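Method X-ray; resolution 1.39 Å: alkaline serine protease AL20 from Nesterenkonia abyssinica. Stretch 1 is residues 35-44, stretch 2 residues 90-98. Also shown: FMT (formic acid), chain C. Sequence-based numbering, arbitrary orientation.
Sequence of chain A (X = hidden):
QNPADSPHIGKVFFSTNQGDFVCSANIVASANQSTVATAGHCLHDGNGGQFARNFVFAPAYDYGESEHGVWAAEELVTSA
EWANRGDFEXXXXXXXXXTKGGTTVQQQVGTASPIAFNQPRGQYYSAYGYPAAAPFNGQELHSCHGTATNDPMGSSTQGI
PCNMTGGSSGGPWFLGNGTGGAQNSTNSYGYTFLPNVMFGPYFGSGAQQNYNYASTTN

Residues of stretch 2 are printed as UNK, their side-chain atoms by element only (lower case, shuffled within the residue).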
ATOM      1  N   THR A  35       9.830   9.257  -7.462  1.00  8.75           N
ATOM      2  CA  THR A  35       9.667   7.844  -7.119  1.00  9.18           C
ATOM      3  C   THR A  35      10.920   7.026  -7.377  1.00  8.55           C
ATOM      4  O   THR A  35      11.475   7.049  -8.483  1.00  8.65           O
ATOM      5  CB  THR A  35       8.474   7.236  -7.875  1.00  9.75           C
ATOM      6  OG1 THR A  35       7.283   7.949  -7.533  1.00 10.65           O
ATOM      7  CG2 THR A  35       8.246   5.769  -7.495  1.00 10.71           C
ATOM      8  N   VAL A  36      11.339   6.291  -6.344  1.00  8.51           N
ATOM      9  CA  VAL A  36      12.388   5.277  -6.491  1.00  8.42           C
ATOM     10  C   VAL A  36      11.830   3.873  -6.263  1.00  8.15           C
ATOM     11  O   VAL A  36      10.970   3.652  -5.393  1.00  8.95           O
ATOM     12  CB  VAL A  36      13.617   5.522  -5.570  1.00  8.48           C
ATOM     13  CG1 VAL A  36      14.328   6.817  -5.941  1.00 10.26           C
ATOM     14  CG2 VAL A  36      13.225   5.530  -4.087  1.00  9.15           C
ATOM     15  N   ALA A  37      12.327   2.933  -7.057  1.00  7.63           N
ATOM     16  CA  ALA A  37      12.039   1.518  -6.880  1.00  7.85           C
ATOM     17  C   ALA A  37      13.056   0.931  -5.929  1.00  7.61           C
ATOM     18  O   ALA A  37      14.254   1.252  -5.984  1.00  7.87           O
ATOM     19  CB  ALA A  37      12.121   0.804  -8.199  1.00  8.35           C
ATOM     20  N   THR A  38      12.570   0.053  -5.059  1.00  7.55           N
ATOM     21  CA  THR A  38      13.440  -0.639  -4.121  1.00  7.48           C
ATOM     22  C   THR A  38      12.793  -1.971  -3.740  1.00  7.33           C
ATOM     23  O   THR A  38      11.805  -2.388  -4.366  1.00  7.46           O
ATOM     24  CB  THR A  38      13.753   0.261  -2.891  1.00  7.73           C
ATOM     25  OG1 THR A  38      14.809  -0.328  -2.126  1.00  7.44           O
ATOM     26  CG2 THR A  38      12.531   0.480  -2.001  1.00  7.48           C
ATOM     27  N   ALA A  39      13.354  -2.654  -2.744  1.00  7.00           N
ATOM     28  CA  ALA A  39      12.758  -3.897  -2.230  1.00  7.50           C
ATOM     29  C   ALA A  39      11.789  -3.570  -1.106  1.00  7.72           C
ATOM     30  O   ALA A  39      11.993  -2.620  -0.350  1.00  8.81           O
ATOM     31  CB  ALA A  39      13.842  -4.850  -1.734  1.00  7.62           C
ATOM     32  N   GLY A  40      10.744  -4.380  -0.974  1.00  7.73           N
ATOM     33  CA  GLY A  40       9.821  -4.235   0.150  1.00  8.39           C
ATOM     34  C   GLY A  40      10.542  -4.276   1.482  1.00  8.49           C
ATOM     35  O   GLY A  40      10.255  -3.470   2.367  1.00  8.82           O
ATOM     36  N   HIS A  41      11.499  -5.192   1.640  1.00  8.44           N
ATOM     37  CA  HIS A  41      12.176  -5.344   2.915  1.00  9.00           C
ATOM     38  C   HIS A  41      13.110  -4.181   3.235  1.00  9.40           C
ATOM     39  O   HIS A  41      13.593  -4.079   4.359  1.00 10.79           O
ATOM     40  CB  HIS A  41      12.871  -6.708   3.018  1.00  8.79           C
ATOM     41  CG  HIS A  41      14.203  -6.794   2.335  1.00  8.19           C
ATOM     42  ND1 HIS A  41      14.384  -7.394   1.103  1.00  7.68           N
ATOM     43  CD2 HIS A  41      15.433  -6.399   2.749  1.00  8.81           C
ATOM     44  CE1 HIS A  41      15.669  -7.344   0.784  1.00  7.66           C
ATOM     45  NE2 HIS A  41      16.324  -6.753   1.766  1.00  8.95           N
ATOM     46  N   CYS A  42      13.358  -3.303   2.263  1.00  9.37           N
ATOM     47  CA  CYS A  42      14.153  -2.093   2.503  1.00 10.12           C
ATOM     48  C   CYS A  42      13.312  -0.954   3.062  1.00 10.67           C
ATOM     49  O   CYS A  42      13.858   0.093   3.434  1.00 11.47           O
ATOM     50  CB  CYS A  42      14.812  -1.615   1.211  1.00 10.08           C
ATOM     51  SG  CYS A  42      16.077  -2.744   0.562  1.00 11.58           S
ATOM     52  N   LEU A  43      11.994  -1.131   3.125  1.00 10.30           N
ATOM     53  CA  LEU A  43      11.168  -0.074   3.714  1.00 10.37           C
ATOM     54  C   LEU A  43      10.050  -0.562   4.634  1.00 10.61           C
ATOM     55  O   LEU A  43       9.333   0.259   5.224  1.00 10.33           O
ATOM     56  CB  LEU A  43      10.645   0.910   2.651  1.00 10.77           C
ATOM     57  CG  LEU A  43       9.936   0.383   1.403  1.00  9.22           C
ATOM     58  CD1 LEU A  43       8.589  -0.253   1.781  1.00 11.55           C
ATOM     59  CD2 LEU A  43       9.751   1.525   0.405  1.00 10.81           C
ATOM     60  N   HIS A  44       9.929  -1.879   4.799  1.00 10.59           N
ATOM     61  CA  HIS A  44       8.921  -2.440   5.692  1.00 11.48           C
ATOM     62  C   HIS A  44       9.388  -3.784   6.234  1.00 12.18           C
ATOM     63  O   HIS A  44       9.960  -4.587   5.490  1.00 11.35           O
ATOM     64  CB  HIS A  44       7.567  -2.575   4.983  1.00 11.09           C
ATOM     65  CG  HIS A  44       6.437  -2.895   5.909  1.00 10.75           C
ATOM     66  ND1 HIS A  44       6.229  -4.158   6.415  1.00 11.65           N
ATOM     67  CD2 HIS A  44       5.477  -2.108   6.450  1.00 11.91           C
ATOM     68  CE1 HIS A  44       5.175  -4.142   7.214  1.00 12.13           C
ATOM     69  NE2 HIS A  44       4.706  -2.906   7.262  1.00 12.36           N
ATOM     70  N   UNK A  90       6.672 -10.920  -3.849  1.00  7.89           N
ATOM     71  CA  UNK A  90       6.322  -9.504  -3.980  1.00  7.95           C
ATOM     72  C   UNK A  90       7.227  -8.614  -3.150  1.00  7.92           C
ATOM     73  O   UNK A  90       6.788  -7.594  -2.625  1.00  7.28           O
ATOM     74  n   UNK A  90       2.702 -11.612  -5.523  1.00  9.68           N
ATOM     75  n   UNK A  90       3.598  -9.689  -5.814  1.00  9.04           N
ATOM     76  c   UNK A  90       3.939 -10.090  -4.540  1.00  8.78           C
ATOM     77  c   UNK A  90       3.378 -11.308  -4.365  1.00  8.91           C
ATOM     78  c   UNK A  90       2.835 -10.611  -6.373  1.00  9.60           C
ATOM     79  c   UNK A  90       4.837  -9.282  -3.659  1.00  8.37           C
ATOM     80  N   UNK A  91       8.507  -8.967  -3.069  1.00  7.42           N
ATOM     81  CA  UNK A  91       9.453  -8.144  -2.323  1.00  7.63           C
ATOM     82  C   UNK A  91       9.933  -6.980  -3.186  1.00  7.93           C
ATOM     83  O   UNK A  91      11.116  -6.884  -3.519  1.00  8.25           O
ATOM     84  o   UNK A  91      12.722  -8.546  -0.690  1.00  7.59           O
ATOM     85  c   UNK A  91      11.553  -8.152  -0.891  1.00  8.42           C
ATOM     86  c   UNK A  91      10.654  -8.954  -1.816  1.00  7.25           C
ATOM     87  o   UNK A  91      11.096  -7.120  -0.357  1.00  8.73           O
ATOM     88  N   UNK A  92       8.993  -6.119  -3.569  1.00  7.68           N
ATOM     89  CA  UNK A  92       9.288  -4.880  -4.282  1.00  7.55           C
ATOM     90  C   UNK A  92       8.471  -3.765  -3.631  1.00  7.85           C
ATOM     91  O   UNK A  92       7.483  -4.014  -2.923  1.00  8.08           O
ATOM     92  c   UNK A  92       6.164  -7.410  -6.690  1.00  8.93           C
ATOM     93  c   UNK A  92       5.178  -5.300  -6.086  1.00  8.78           C
ATOM     94  o   UNK A  92       3.784  -7.157  -6.697  1.00  8.66           O
ATOM     95  c   UNK A  92       7.429  -6.877  -6.466  1.00  7.69           C
ATOM     96  c   UNK A  92       6.443  -4.775  -5.876  1.00  7.95           C
ATOM     97  c   UNK A  92       7.593  -5.548  -6.056  1.00  7.76           C
ATOM     98  c   UNK A  92       5.038  -6.626  -6.493  1.00  7.62           C
ATOM     99  c   UNK A  92       8.965  -4.990  -5.785  1.00  8.08           C
ATOM    100  N   UNK A  93       8.891  -2.529  -3.878  1.00  7.54           N
ATOM    101  CA  UNK A  93       8.265  -1.379  -3.251  1.00  7.69           C
ATOM    102  C   UNK A  93       8.747  -0.122  -3.924  1.00  7.26           C
ATOM    103  O   UNK A  93       9.681  -0.146  -4.719  1.00  7.65           O
ATOM    104  c   UNK A  93       8.597  -1.336  -1.763  1.00  8.51           C
ATOM    105  N   UNK A  94       8.099   0.982  -3.583  1.00  7.52           N
ATOM    106  CA  UNK A  94       8.482   2.279  -4.113  1.00  7.55           C
ATOM    107  C   UNK A  94       8.506   3.265  -2.977  1.00  7.88           C
ATOM    108  O   UNK A  94       7.665   3.189  -2.075  1.00  9.04           O
ATOM    109  c   UNK A  94       6.497  -0.238  -7.353  1.00  8.59           C
ATOM    110  c   UNK A  94       6.513   0.678  -6.323  1.00  7.60           C
ATOM    111  c   UNK A  94       7.412   1.746  -6.343  1.00  7.40           C
ATOM    112  c   UNK A  94       8.291   0.944  -8.447  1.00  8.44           C
ATOM    113  c   UNK A  94       8.307   1.856  -7.405  1.00  7.71           C
ATOM    114  c   UNK A  94       7.482   2.711  -5.197  1.00  8.31           C
ATOM    115  c   UNK A  94       7.397  -0.127  -8.408  1.00  9.46           C
ATOM    116  N   UNK A  95       9.458   4.187  -3.007  1.00  7.93           N
ATOM    117  CA  UNK A  95       9.468   5.281  -2.040  1.00  8.18           C
ATOM    118  C   UNK A  95       9.289   6.581  -2.796  1.00  8.54           C
ATOM    119  O   UNK A  95       9.959   6.836  -3.804  1.00  8.69           O
ATOM    120  c   UNK A  95      10.769   5.288  -1.238  1.00  8.94           C
ATOM    121  N   UNK A  96       8.359   7.390  -2.305  1.00  9.00           N
ATOM    122  CA  UNK A  96       8.107   8.709  -2.868  1.00  9.25           C
ATOM    123  C   UNK A  96       8.839   9.735  -2.005  1.00  9.66           C
ATOM    124  O   UNK A  96       8.595   9.831  -0.797  1.00 10.28           O
ATOM    125  c   UNK A  96       5.867   7.909  -3.681  1.00 10.39           C
ATOM    126  c   UNK A  96       6.356  10.368  -3.571  1.00 11.05           C
ATOM    127  c   UNK A  96       6.602   9.012  -2.918  1.00  9.18           C
ATOM    128  N   UNK A  97       9.755  10.464  -2.638  1.00 10.14           N
ATOM    129  CA  UNK A  97      10.677  11.334  -1.929  1.00 10.71           C
ATOM    130  C   UNK A  97      10.195  12.766  -1.831  1.00 11.45           C
ATOM    131  O   UNK A  97       9.325  13.207  -2.577  1.00 11.97           O
ATOM    132  c   UNK A  97      12.069  11.279  -2.583  1.00 10.56           C
ATOM    133  c   UNK A  97      12.755   9.048  -1.488  1.00 11.49           C
ATOM    134  c   UNK A  97      12.654   9.868  -2.790  1.00 10.11           C
ATOM    135  c   UNK A  97      13.995   9.957  -3.474  1.00 11.66           C
ATOM    136  N   UNK A  98      10.776  13.474  -0.872  1.00 11.66           N
ATOM    137  CA  UNK A  98      10.530  14.891  -0.671  1.00 12.37           C
ATOM    138  C   UNK A  98      10.876  15.713  -1.908  1.00 12.57           C
ATOM    139  O   UNK A  98      11.622  15.275  -2.800  1.00 12.40           O
ATOM    140  o   UNK A  98      14.832  15.393   1.591  1.00 14.59           O
ATOM    141  c   UNK A  98      11.367  15.390   0.509  1.00 12.30           C
ATOM    142  c   UNK A  98      12.874  15.384   0.238  1.00 12.81           C
ATOM    143  c   UNK A  98      13.714  15.916   1.389  1.00 13.62           C
ATOM    144  o   UNK A  98      13.275  16.870   2.071  1.00 17.23           O
TER
HETATM  145  C   FMT C 219      19.988  -5.706   2.539  1.00 13.46           C
HETATM  146  O1  FMT C 219      18.840  -6.092   2.818  1.00 13.54           O
HETATM  147  O2  FMT C 219      20.575  -6.046   1.510  1.00 12.36           O

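Position 90 carries one carbon followed by a five-membered ring of three carbons and two nitrogens. An imidazole is the only standard side chain of that composition, so this is H90; its end leads away from stretch 1.

Position 91 has two side-chain carbons, the second bearing two oxygens: a short carboxylate, D91. Its two oxygens meet H41 at separate points. OD1 accepts from H41 ND1 at 2.7 Å, with an N-H...O angle of 166° and the oxygen near the plane of the imidazole, while OD2 accepts from the backbone H41 N at 2.8 Å.

Position 92 shows one carbon, then a six-carbon ring bearing one oxygen, which defines Y92. The side chain points away overall, although its CB touches stretch 1. Within stretch 2, Y92 OH and H90 ND1 are hydrogen-bonded at 2.7 Å.

Position 93 has a single side-chain carbon and is A93. That CB lies 3.7 Å from both L43 CD1 and G40 CA, and it shares a face of the sheet with T38.

Position 94 has one carbon and a six-carbon ring with no heteroatom, hence F94. Its CE1 packs 3.8 Å from A37 CB, and its CB is 3.9 Å from T35 CG2.

Position 95 again has one carbon, giving A95. Its CB contacts V36 CG2 at 3.8 Å and L43 CD2 at 4.2 Å.

Position 96 has three carbons, one carrying the other two; branching at CB with no oxygen identifies V96. Its CG2 is 4.1 Å from T35 OG1.

Position 97 has four carbons forked at the second, the pattern of L97. The CA-to-CB bond points sideways, yet CD1 comes within 4.0 Å of V36 CG1.

Position 98 has three carbons, the third carrying two oxygens: E98, beyond reach of stretch 1.

The contact joins two antiparallel strands, whose directions differ by 151°, to a polar site at one end. V36 N donates to A95 O and A95 N to V36 O, both at 2.9 Å; T38 N donates to A93 O at 2.9 Å and A93 N to T38 O at 3.0 Å, the last more bent at 136°. Alternation places T35, A37, F94 and V96 on one face and V36, T38, A93 and A95 on the other. Past the strand pair, D91 holds H41 through both backbone and ring, leaving H41 NE2 to donate to FMT O1 at 2.8 Å. In a serine protease, this Asp-His pairing is consistent with part of a catalytic triad.

Stretch 2 90-98: HDYAFAVLE
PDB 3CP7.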